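PDB 3A9L: poly-gamma-glutamate hydrolase from Bacillus phage phiNIT1, which hydrolyses the gamma-glutamyl linkages of bacterial poly-gamma-glutamate as a zinc peptidase. Local coordinates for residues A[11-16]-A[75-80]; A[34-39]-A[53-58]. All blocks are in the same frame, centred on the assembly; numbering follows the deposited sequence.

Contact 1. Residues A[11-16]-A[75-80]; sequences EALENA and SRLHVT. With PO4 (phosphate ion), chain D.
Leu13 reaches from helix 10-16 to the backbone and side chains of the 75-80 loop. Its CG lies anti to the backbone N (chi1 -173°), which, with chi2 at 157°, turns CD1 toward the loop. This one methyl does most of the touching. CD1 sits 3.4 Å from Leu77 O, a van der Waals contact with a carbonyl oxygen. It also lies 4.3 Å from Leu77 CB and 4.2 Å from Val79 CG2. No hydrogen bond joins the two segments. Leu77 closes a short 3-10 turn, in which His78 N donates to Ser75 O.

Leu13, Leu77 and Val79 are buried, whereas His78 and Thr80 are partly exposed and Glu11, Asn15 and Ala16 of the helix are exposed. The CB of His78 points away from the helix. Its NE2 donates to O4 of a phosphate ion, probably from the crystallisation liquor, 2.7 Å away and nearly straight at 175°. Thr80 OG1 also donates to the phosphate, at O1, but so closely that the exact length is doubtful.

His78 ND1 is hydrogen-bonded to Asp5 OD1, so the imidazole is held at both nitrogens. Val79 O hydrogen-bonds to NE2 of the zinc ligand His40, which places this loop in the second shell of the metal site. With Tyr7 from a loop and Tyr23 from strand 23-29 packed on Leu13, helix 10-16 sits between that strand and the loop linking strand 62-68 to helix 87-94.

Contact 2. Residues A[34-39]-A[53-58]; sequences MIYFSP and YRVVEL
Strand 34-42 passes helix 48-59 with Tyr36 nearest Val56, their CA atoms 7.0 Å apart. The CB of Tyr36 points at the helix, while those of Ile35 and Phe37 point away from it. CG of Tyr36 is anti to its carbonyl carbon (chi1 -65°), and the ring presents one face to Val55. CG1 of Val55 stands over the middle of that face, 3.4 Å from the ring centroid and only 4° off the normal. This is a CH-pi contact, with CG1 at similar distances from all six ring carbons. Met34 SD, from the same strand, flanks the opposite face near the rim, 4.1 Å above the plane of the Tyr36 ring. Val56 adds a looser contact through CG2, 4.1 Å from Tyr36 CB.

The two segments are the first strand and the helix of a beta-alpha-beta unit that strand 62-68 completes. No hydrogen bond links them. The phenol oxygen of Tyr36 instead bonds to Glu203 of helix 190-209. Between these two segments the attraction is probably dispersion and CH-pi alone, and the hydroxyl ties the same ring to a second helix.

Both contacts are buried, contact 2 in the middle of the fold and contact 1 toward its periphery, beside exposed helix residues and a phosphate. The centre of contact 2 is about 8 Å from the centre of the chain, and it joins a sheet strand to its covering helix. The centre of contact 1 is about 17 Å from the centre of the chain, and it joins the N-terminal helix to a loop. An aromatic face dominates contact 2, whereas contact 1 is aliphatic. They share no element, but strand 34-42 relates them: it holds contact 2 and carries His40, which meets the loop of contact 1. Contact 2 lies within the chain loop closed by contact 1.

Contact 1. Residues A[11-16]-A[75-80]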
ATOM      1  N   GLU A  11      14.046 -12.357   2.166  1.00 24.94           N
ATOM      2  CA  GLU A  11      15.277 -11.891   1.512  1.00 26.65           C
ATOM      3  C   GLU A  11      15.663 -12.847   0.375  1.00 26.44           C
ATOM      4  O   GLU A  11      15.768 -12.438  -0.796  1.00 27.22           O
ATOM      5  CB  GLU A  11      16.437 -11.801   2.523  1.00 26.48           C
ATOM      6  CG  GLU A  11      16.389 -10.608   3.464  1.00 28.40           C
ATOM      7  CD  GLU A  11      15.395 -10.754   4.612  1.00 30.61           C
ATOM      8  OE1 GLU A  11      14.864 -11.876   4.854  1.00 29.56           O
ATOM      9  OE2 GLU A  11      15.183  -9.729   5.296  1.00 32.02           O
ATOM     10  N   ALA A  12      15.850 -14.126   0.716  1.00 26.50           N
ATOM     11  CA  ALA A  12      16.150 -15.151  -0.279  1.00 26.39           C
ATOM     12  C   ALA A  12      15.154 -15.132  -1.440  1.00 26.40           C
ATOM     13  O   ALA A  12      15.534 -15.227  -2.611  1.00 27.10           O
ATOM     14  CB  ALA A  12      16.172 -16.530   0.380  1.00 26.01           C
ATOM     15  N   LEU A  13      13.868 -15.011  -1.102  1.00 26.00           N
ATOM     16  CA  LEU A  13      12.815 -14.874  -2.094  1.00 25.12           C
ATOM     17  C   LEU A  13      12.993 -13.624  -2.943  1.00 25.03           C
ATOM     18  O   LEU A  13      12.987 -13.696  -4.165  1.00 26.49           O
ATOM     19  CB  LEU A  13      11.430 -14.852  -1.416  1.00 25.34           C
ATOM     20  CG  LEU A  13      10.213 -14.877  -2.357  1.00 24.31           C
ATOM     21  CD1 LEU A  13       9.003 -15.407  -1.666  1.00 26.41           C
ATOM     22  CD2 LEU A  13       9.879 -13.533  -2.912  1.00 23.95           C
ATOM     23  N   GLU A  14      13.147 -12.477  -2.292  1.00 24.89           N
ATOM     24  CA  GLU A  14      13.258 -11.217  -3.008  1.00 24.88           C
ATOM     25  C   GLU A  14      14.511 -11.171  -3.896  1.00 25.67           C
ATOM     26  O   GLU A  14      14.491 -10.632  -5.033  1.00 24.03           O
ATOM     27  CB  GLU A  14      13.218 -10.067  -1.999  1.00 25.03           C
ATOM     28  CG  GLU A  14      11.786  -9.869  -1.498  1.00 23.94           C
ATOM     29  CD  GLU A  14      11.504  -8.481  -0.891  1.00 24.60           C
ATOM     30  OE1 GLU A  14      12.352  -7.578  -1.018  1.00 23.82           O
ATOM     31  OE2 GLU A  14      10.401  -8.299  -0.314  1.00 23.80           O
ATOM     32  N   ASN A  15      15.582 -11.768  -3.377  1.00 25.67           N
ATOM     33  CA  ASN A  15      16.860 -11.853  -4.075  1.00 27.44           C
ATOM     34  C   ASN A  15      16.747 -12.576  -5.405  1.00 27.36           C
ATOM     35  O   ASN A  15      17.435 -12.227  -6.353  1.00 28.84           O
ATOM     36  CB  ASN A  15      17.913 -12.553  -3.188  1.00 26.85           C
ATOM     37  CG  ASN A  15      18.698 -11.574  -2.330  1.00 28.02           C
ATOM     38  OD1 ASN A  15      18.673 -10.349  -2.556  1.00 28.14           O
ATOM     39  ND2 ASN A  15      19.393 -12.102  -1.325  1.00 29.37           N
ATOM     40  N   ALA A  16      15.852 -13.553  -5.476  1.00 27.44           N
ATOM     41  CA  ALA A  16      15.728 -14.420  -6.642  1.00 27.33           C
ATOM     42  C   ALA A  16      14.574 -14.061  -7.575  1.00 27.57           C
ATOM     43  O   ALA A  16      14.674 -14.267  -8.785  1.00 28.73           O
ATOM     44  CB  ALA A  16      15.608 -15.838  -6.192  1.00 27.08           C
ATOM     45  N   SER A  75       3.162 -21.335  -5.272  1.00 24.46           N
ATOM     46  CA  SER A  75       3.551 -22.000  -4.033  1.00 24.49           C
ATOM     47  C   SER A  75       5.023 -21.808  -3.717  1.00 24.04           C
ATOM     48  O   SER A  75       5.425 -21.921  -2.563  1.00 23.97           O
ATOM     49  CB  SER A  75       3.219 -23.492  -4.047  1.00 24.35           C
ATOM     50  OG  SER A  75       3.848 -24.075  -5.152  1.00 27.20           O
ATOM     51  N   ARG A  76       5.826 -21.540  -4.744  1.00 22.66           N
ATOM     52  CA  ARG A  76       7.256 -21.264  -4.554  1.00 23.02           C
ATOM     53  C   ARG A  76       7.487 -19.918  -3.861  1.00 23.36           C
ATOM     54  O   ARG A  76       8.569 -19.647  -3.349  1.00 23.19           O
ATOM     55  CB  ARG A  76       8.040 -21.361  -5.884  1.00 22.53           C
ATOM     56  CG  ARG A  76       7.981 -20.194  -6.821  1.00 22.91           C
ATOM     57  CD  ARG A  76       9.058 -20.342  -7.914  1.00 23.32           C
ATOM     58  NE  ARG A  76       9.186 -19.133  -8.735  1.00 24.69           N
ATOM     59  CZ  ARG A  76       8.608 -18.954  -9.930  1.00 26.85           C
ATOM     60  NH1 ARG A  76       7.850 -19.906 -10.475  1.00 26.00           N
ATOM     61  NH2 ARG A  76       8.803 -17.815 -10.598  1.00 26.79           N
ATOM     62  N   LEU A  77       6.444 -19.084  -3.854  1.00 23.70           N
ATOM     63  CA  LEU A  77       6.523 -17.786  -3.213  1.00 23.70           C
ATOM     64  C   LEU A  77       6.056 -17.883  -1.747  1.00 24.12           C
ATOM     65  O   LEU A  77       5.967 -16.866  -1.025  1.00 23.03           O
ATOM     66  CB  LEU A  77       5.687 -16.784  -4.002  1.00 23.51           C
ATOM     67  CG  LEU A  77       6.005 -16.653  -5.484  1.00 24.95           C
ATOM     68  CD1 LEU A  77       4.886 -15.895  -6.164  1.00 27.01           C
ATOM     69  CD2 LEU A  77       7.366 -15.965  -5.711  1.00 22.13           C
ATOM     70  N   HIS A  78       5.781 -19.114  -1.310  1.00 24.11           N
ATOM     71  CA  HIS A  78       5.290 -19.357   0.040  1.00 24.88           C
ATOM     72  C   HIS A  78       6.426 -19.396   1.034  1.00 25.21           C
ATOM     73  O   HIS A  78       7.303 -20.262   0.950  1.00 25.89           O
ATOM     74  CB  HIS A  78       4.440 -20.641   0.101  1.00 24.13           C
ATOM     75  CG  HIS A  78       3.913 -20.956   1.468  1.00 25.98           C
ATOM     76  ND1 HIS A  78       4.606 -21.738   2.371  1.00 25.85           N
ATOM     77  CD2 HIS A  78       2.756 -20.612   2.081  1.00 27.41           C
ATOM     78  CE1 HIS A  78       3.906 -21.852   3.482  1.00 28.10           C
ATOM     79  NE2 HIS A  78       2.776 -21.181   3.332  1.00 28.62           N
ATOM     80  N   VAL A  79       6.403 -18.442   1.969  1.00 24.24           N
ATOM     81  CA  VAL A  79       7.266 -18.477   3.126  1.00 24.04           C
ATOM     82  C   VAL A  79       6.375 -18.580   4.365  1.00 23.79           C
ATOM     83  O   VAL A  79       5.610 -17.668   4.706  1.00 22.98           O
ATOM     84  CB  VAL A  79       8.278 -17.294   3.140  1.00 24.42           C
ATOM     85  CG1 VAL A  79       9.028 -17.213   4.447  1.00 23.12           C
ATOM     86  CG2 VAL A  79       9.317 -17.473   1.978  1.00 25.32           C
ATOM     87  N   THR A  80       6.442 -19.730   5.012  1.00 22.74           N
ATOM     88  CA  THR A  80       5.630 -19.974   6.181  1.00 22.75           C
ATOM     89  C   THR A  80       5.653 -18.793   7.176  1.00 21.76           C
ATOM     90  O   THR A  80       6.674 -18.108   7.313  1.00 21.02           O
ATOM     91  CB  THR A  80       6.078 -21.272   6.853  1.00 23.22           C
ATOM     92  OG1 THR A  80       4.994 -21.804   7.625  1.00 23.02           O
ATOM     93  CG2 THR A  80       7.334 -21.038   7.709  1.00 25.03           C
TER
HETATM   94  P   PO4 D 261       1.483 -21.231   6.683  1.00 36.33           P
HETATM   95  O1  PO4 D 261       2.738 -22.075   6.616  1.00 37.37           O
HETATM   96  O2  PO4 D 261       0.425 -21.842   7.588  1.00 36.48           O
HETATM   97  O3  PO4 D 261       1.925 -19.919   7.275  1.00 37.37           O
HETATM   98  O4  PO4 D 261       0.897 -21.038   5.311  1.00 34.44           O

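Contact 2. Residues A[34-39]-A[53-58]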
ATOM      1  N   MET A  34      -5.830  -2.047  14.577  1.00 22.20           N
ATOM      2  CA  MET A  34      -6.094  -3.306  13.878  1.00 20.52           C
ATOM      3  C   MET A  34      -5.576  -3.365  12.434  1.00 19.66           C
ATOM      4  O   MET A  34      -5.748  -2.415  11.651  1.00 19.34           O
ATOM      5  CB  MET A  34      -7.608  -3.595  13.894  1.00 21.08           C
ATOM      6  CG  MET A  34      -8.036  -4.907  13.256  1.00 19.29           C
ATOM      7  SD  MET A  34      -7.156  -6.343  13.885  1.00 22.76           S
ATOM      8  CE  MET A  34      -8.091  -6.742  15.319  1.00 22.52           C
ATOM      9  N   ILE A  35      -4.957  -4.495  12.071  1.00 18.22           N
ATOM     10  CA  ILE A  35      -4.429  -4.669  10.728  1.00 17.04           C
ATOM     11  C   ILE A  35      -4.812  -6.075  10.218  1.00 17.60           C
ATOM     12  O   ILE A  35      -4.593  -7.063  10.896  1.00 17.01           O
ATOM     13  CB  ILE A  35      -2.873  -4.488  10.678  1.00 17.15           C
ATOM     14  CG1 ILE A  35      -2.342  -4.746   9.266  1.00 17.82           C
ATOM     15  CG2 ILE A  35      -2.176  -5.364  11.749  1.00 17.09           C
ATOM     16  CD1 ILE A  35      -0.822  -4.485   9.067  1.00 20.20           C
ATOM     17  N   TYR A  36      -5.418  -6.125   9.040  1.00 17.32           N
ATOM     18  CA  TYR A  36      -5.803  -7.368   8.443  1.00 17.39           C
ATOM     19  C   TYR A  36      -4.866  -7.626   7.315  1.00 17.34           C
ATOM     20  O   TYR A  36      -4.626  -6.754   6.482  1.00 17.34           O
ATOM     21  CB  TYR A  36      -7.221  -7.261   7.916  1.00 18.20           C
ATOM     22  CG  TYR A  36      -8.238  -7.061   8.994  1.00 17.40           C
ATOM     23  CD1 TYR A  36      -8.587  -8.115   9.834  1.00 18.52           C
ATOM     24  CD2 TYR A  36      -8.834  -5.819   9.201  1.00 18.82           C
ATOM     25  CE1 TYR A  36      -9.539  -7.957  10.826  1.00 18.39           C
ATOM     26  CE2 TYR A  36      -9.786  -5.652  10.226  1.00 15.09           C
ATOM     27  CZ  TYR A  36     -10.129  -6.743  11.010  1.00 14.90           C
ATOM     28  OH  TYR A  36     -11.052  -6.621  12.020  1.00 21.04           O
ATOM     29  N   PHE A  37      -4.318  -8.830   7.275  1.00 18.48           N
ATOM     30  CA  PHE A  37      -3.224  -9.047   6.328  1.00 17.98           C
ATOM     31  C   PHE A  37      -2.995 -10.500   5.983  1.00 18.19           C
ATOM     32  O   PHE A  37      -3.469 -11.404   6.661  1.00 18.72           O
ATOM     33  CB  PHE A  37      -1.931  -8.398   6.851  1.00 17.85           C
ATOM     34  CG  PHE A  37      -1.206  -9.220   7.859  1.00 18.41           C
ATOM     35  CD1 PHE A  37      -1.586  -9.209   9.209  1.00 19.49           C
ATOM     36  CD2 PHE A  37      -0.152 -10.030   7.462  1.00 18.06           C
ATOM     37  CE1 PHE A  37      -0.902 -10.005  10.141  1.00 17.89           C
ATOM     38  CE2 PHE A  37       0.532 -10.833   8.383  1.00 20.47           C
ATOM     39  CZ  PHE A  37       0.153 -10.833   9.714  1.00 18.33           C
ATOM     40  N   SER A  38      -2.269 -10.718   4.894  1.00 18.03           N
ATOM     41  CA  SER A  38      -1.841 -12.051   4.535  1.00 19.08           C
ATOM     42  C   SER A  38      -0.414 -12.032   3.933  1.00 18.67           C
ATOM     43  O   SER A  38      -0.083 -11.162   3.122  1.00 17.87           O
ATOM     44  CB  SER A  38      -2.842 -12.723   3.602  1.00 18.05           C
ATOM     45  OG  SER A  38      -2.306 -13.959   3.161  1.00 21.56           O
ATOM     46  N   PRO A  39       0.449 -12.966   4.378  1.00 18.71           N
ATOM     47  CA  PRO A  39       1.751 -13.115   3.723  1.00 19.37           C
ATOM     48  C   PRO A  39       1.677 -13.988   2.464  1.00 18.99           C
ATOM     49  O   PRO A  39       2.665 -14.091   1.710  1.00 18.93           O
ATOM     50  CB  PRO A  39       2.607 -13.798   4.793  1.00 18.47           C
ATOM     51  CG  PRO A  39       1.647 -14.580   5.642  1.00 20.85           C
ATOM     52  CD  PRO A  39       0.331 -13.781   5.613  1.00 19.62           C
ATOM     53  N   TYR A  53      -9.647  -7.417   1.379  1.00 21.25           N
ATOM     54  CA  TYR A  53     -10.186  -6.169   0.801  1.00 23.28           C
ATOM     55  C   TYR A  53     -11.533  -5.806   1.398  1.00 22.68           C
ATOM     56  O   TYR A  53     -11.753  -4.659   1.799  1.00 23.01           O
ATOM     57  CB  TYR A  53     -10.339  -6.308  -0.702  1.00 23.92           C
ATOM     58  CG  TYR A  53      -9.099  -5.955  -1.473  1.00 27.51           C
ATOM     59  CD1 TYR A  53      -7.840  -6.365  -1.043  1.00 32.63           C
ATOM     60  CD2 TYR A  53      -9.188  -5.227  -2.632  1.00 31.16           C
ATOM     61  CE1 TYR A  53      -6.712  -6.037  -1.751  1.00 32.42           C
ATOM     62  CE2 TYR A  53      -8.069  -4.897  -3.354  1.00 34.33           C
ATOM     63  CZ  TYR A  53      -6.834  -5.300  -2.906  1.00 32.92           C
ATOM     64  OH  TYR A  53      -5.730  -4.955  -3.636  1.00 32.73           O
ATOM     65  N   ARG A  54     -12.424  -6.793   1.438  1.00 22.11           N
ATOM     66  CA  ARG A  54     -13.776  -6.653   1.950  1.00 21.25           C
ATOM     67  C   ARG A  54     -13.769  -6.387   3.469  1.00 21.10           C
ATOM     68  O   ARG A  54     -14.529  -5.538   3.966  1.00 20.31           O
ATOM     69  CB  ARG A  54     -14.583  -7.931   1.613  1.00 22.86           C
ATOM     70  CG  ARG A  54     -16.114  -7.891   1.912  1.00 23.93           C
ATOM     71  CD  ARG A  54     -16.817  -6.826   1.042  1.00 27.32           C
ATOM     72  NE  ARG A  54     -18.208  -6.660   1.435  1.00 27.71           N
ATOM     73  CZ  ARG A  54     -18.906  -5.547   1.244  1.00 30.18           C
ATOM     74  NH1 ARG A  54     -18.336  -4.494   0.660  1.00 27.16           N
ATOM     75  NH2 ARG A  54     -20.173  -5.486   1.637  1.00 27.98           N
ATOM     76  N   VAL A  55     -12.933  -7.122   4.216  1.00 19.65           N
ATOM     77  CA  VAL A  55     -12.836  -6.873   5.659  1.00 19.48           C
ATOM     78  C   VAL A  55     -12.333  -5.457   5.974  1.00 19.64           C
ATOM     79  O   VAL A  55     -12.766  -4.804   6.945  1.00 20.73           O
ATOM     80  CB  VAL A  55     -11.960  -7.934   6.404  1.00 18.55           C
ATOM     81  CG1 VAL A  55     -11.796  -7.550   7.874  1.00 18.39           C
ATOM     82  CG2 VAL A  55     -12.634  -9.291   6.348  1.00 16.61           C
ATOM     83  N   VAL A  56     -11.390  -5.001   5.172  1.00 19.71           N
ATOM     84  CA  VAL A  56     -10.843  -3.662   5.325  1.00 20.28           C
ATOM     85  C   VAL A  56     -11.874  -2.605   4.914  1.00 20.52           C
ATOM     86  O   VAL A  56     -12.002  -1.555   5.578  1.00 20.06           O
ATOM     87  CB  VAL A  56      -9.514  -3.545   4.540  1.00 20.47           C
ATOM     88  CG1 VAL A  56      -9.096  -2.069   4.319  1.00 20.69           C
ATOM     89  CG2 VAL A  56      -8.435  -4.293   5.297  1.00 19.20           C
ATOM     90  N   GLU A  57     -12.588  -2.874   3.820  1.00 21.23           N
ATOM     91  CA  GLU A  57     -13.636  -1.961   3.332  1.00 22.65           C
ATOM     92  C   GLU A  57     -14.763  -1.872   4.374  1.00 22.72           C
ATOM     93  O   GLU A  57     -15.287  -0.789   4.633  1.00 22.07           O
ATOM     94  CB  GLU A  57     -14.159  -2.407   1.972  1.00 23.38           C
ATOM     95  CG  GLU A  57     -13.240  -2.083   0.806  1.00 27.37           C
ATOM     96  CD  GLU A  57     -13.310  -3.144  -0.294  1.00 32.96           C
ATOM     97  OE1 GLU A  57     -14.388  -3.785  -0.420  1.00 35.04           O
ATOM     98  OE2 GLU A  57     -12.278  -3.365  -0.992  1.00 34.01           O
ATOM     99  N   LEU A  58     -15.066  -2.998   5.019  1.00 21.70           N
ATOM    100  CA  LEU A  58     -16.035  -3.015   6.151  1.00 22.96           C
ATOM    101  C   LEU A  58     -15.595  -2.394   7.475  1.00 23.24           C
ATOM    102  O   LEU A  58     -16.438  -1.938   8.248  1.00 24.40           O
ATOM    103  CB  LEU A  58     -16.495  -4.440   6.444  1.00 21.54           C
ATOM    104  CG  LEU A  58     -17.328  -5.174   5.411  1.00 23.18           C
ATOM    105  CD1 LEU A  58     -17.604  -6.561   5.943  1.00 22.36           C
ATOM    106  CD2 LEU A  58     -18.584  -4.424   5.095  1.00 21.89           C
TER